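Local coordinates for protein shikimate 5-dehydrogenase (Mycobacterium fortuitum subsp. fortuitum DSM 46621, PDB 4XIJ) that probably catalyses the NADP-dependent reduction of 3-dehydroshikimate to shikimate, the fourth step of the chorismate pathway, at residues A16-G20 / S21-H25. Sequence-based numbering, arbitrary orientation.
Sequences AAVLG and SPITH. With SO4 (sulfate ion), chain F.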
loop_
_atom_site.group_PDB
_atom_site.type_symbol
_atom_site.label_atom_id
_atom_site.label_comp_id
_atom_site.label_asym_id
_atom_site.label_seq_id
_atom_site.Cartn_x
_atom_site.Cartn_y
_atom_site.Cartn_z
ATOM N N ALA A 16 -9.830 -0.359 17.917
ATOM C CA ALA A 16 -9.266 -0.769 16.636
ATOM C C ALA A 16 -8.005 -1.593 16.859
ATOM O O ALA A 16 -7.469 -1.645 17.982
ATOM C CB ALA A 16 -8.983 0.476 15.726
ATOM N N ALA A 17 -7.500 -2.215 15.810
ATOM C CA ALA A 17 -6.279 -3.002 15.932
ATOM C C ALA A 17 -5.673 -3.247 14.573
ATOM O O ALA A 17 -6.353 -3.110 13.532
ATOM C CB ALA A 17 -6.540 -4.368 16.605
ATOM N N VAL A 18 -4.410 -3.659 14.598
ATOM C CA VAL A 18 -3.789 -4.283 13.419
ATOM C C VAL A 18 -3.605 -5.768 13.652
ATOM O O VAL A 18 -3.197 -6.193 14.727
ATOM C CB VAL A 18 -2.429 -3.616 13.051
ATOM C CG1 VAL A 18 -1.356 -3.684 14.199
ATOM C CG2 VAL A 18 -1.872 -4.199 11.713
ATOM N N LEU A 19 -3.980 -6.551 12.639
ATOM C CA LEU A 19 -3.872 -8.014 12.657
ATOM C C LEU A 19 -2.820 -8.494 11.669
ATOM O O LEU A 19 -2.793 -8.033 10.528
ATOM C CB LEU A 19 -5.203 -8.662 12.282
ATOM C CG LEU A 19 -6.496 -8.248 12.970
ATOM C CD1 LEU A 19 -7.666 -9.174 12.562
ATOM C CD2 LEU A 19 -6.467 -7.945 14.440
ATOM N N GLY A 20 -1.966 -9.420 12.091
ATOM C CA GLY A 20 -1.004 -9.980 11.168
ATOM C C GLY A 20 0.059 -10.765 11.905
ATOM O O GLY A 20 -0.021 -10.902 13.139
ATOM N N SER A 21 1.064 -11.249 11.170
ATOM C CA SER A 21 2.112 -12.048 11.777
ATOM C C SER A 21 3.274 -12.171 10.791
ATOM O O SER A 21 3.130 -12.768 9.736
ATOM C CB SER A 21 1.568 -13.412 12.174
ATOM O OG SER A 21 2.618 -14.218 12.693
ATOM N N PRO A 22 4.429 -11.589 11.119
ATOM C CA PRO A 22 4.733 -10.887 12.376
ATOM C C PRO A 22 4.055 -9.512 12.470
ATOM O O PRO A 22 3.667 -8.899 11.460
ATOM C CB PRO A 22 6.271 -10.778 12.332
ATOM C CG PRO A 22 6.587 -10.714 10.885
ATOM C CD PRO A 22 5.617 -11.699 10.250
ATOM N N ILE A 23 3.893 -9.023 13.695
ATOM C CA ILE A 23 3.066 -7.837 13.876
ATOM C C ILE A 23 3.834 -6.672 14.520
ATOM O O ILE A 23 3.260 -5.617 14.806
ATOM C CB ILE A 23 1.779 -8.233 14.709
ATOM C CG1 ILE A 23 0.633 -7.270 14.461
ATOM C CG2 ILE A 23 2.092 -8.393 16.180
ATOM C CD1 ILE A 23 0.375 -6.992 13.030
ATOM N N THR A 24 5.134 -6.841 14.708
ATOM C CA THR A 24 5.952 -5.812 15.364
ATOM C C THR A 24 6.400 -4.639 14.508
ATOM O O THR A 24 6.642 -3.540 15.038
ATOM C CB THR A 24 7.224 -6.435 15.969
ATOM O OG1 THR A 24 7.874 -7.239 14.985
ATOM C CG2 THR A 24 6.855 -7.300 17.148
ATOM N N HIS A 25 6.484 -4.839 13.196
ATOM C CA HIS A 25 6.965 -3.795 12.283
ATOM C C HIS A 25 5.885 -2.773 11.941
ATOM O O HIS A 25 6.195 -1.636 11.634
ATOM C CB HIS A 25 7.497 -4.425 10.989
ATOM C CG HIS A 25 8.126 -3.444 10.048
ATOM N ND1 HIS A 25 7.417 -2.807 9.048
ATOM C CD2 HIS A 25 9.394 -2.969 9.972
ATOM C CE1 HIS A 25 8.227 -1.996 8.384
ATOM N NE2 HIS A 25 9.437 -2.091 8.914
HETATM S S SO4 F . 4.189 -4.157 7.923
HETATM O O1 SO4 F . 4.723 -2.976 8.613
HETATM O O2 SO4 F . 5.271 -5.077 7.602
HETATM O O3 SO4 F . 3.099 -4.773 8.671
HETATM O O4 SO4 F . 3.649 -3.676 6.645
#
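The turn that carries the chain out of strand 15-20 of the substrate-binding domain, toward helix 28-38, is a worked example of a loop folding back on the strand it has just left. V18 and I23 meet tip to tip across it, CG2 of V18 lying 3.8 Å from CD1 of I23, while CG1 of V18 is almost as near. In I23, chi1 (-156°) sets CG1 away from the backbone N and turns the branch toward the strand, where the further turn about chi2 brings CD1 up to V18 and to within 3.5 Å of the N of G20. At the phi of G20 (167°) there is no space for a beta-carbon beside the carbonyl oxygen of L19. Next comes the cis peptide between S21 and P22, which probably helps turn the chain back toward the strand. In relatives with the shikimate dehydrogenase fold, the corresponding loop, with its Ser-Pro-Ile-x-His-Ser sequence, lines the substrate pocket of the N-terminal domain, beside the cleft facing the nucleotide-binding domain, and probably does so here. A sulfate ion, probably from the crystallisation liquor, is bound beside this loop. H25 bonds to it through ND1, 2.7 Å from O1 of the sulfate, in a nearly straight bond (173°) that meets the imidazole at its edge, in plane; T73 OG1 gives the ion a second hydrogen bond, and I23 also touches T73. The adjoining strand 45-50 ties the turn down: R48 NH1 bonds to the carbonyl O of I23, and S21 OG makes a weak hydrogen bond to E50 OE2.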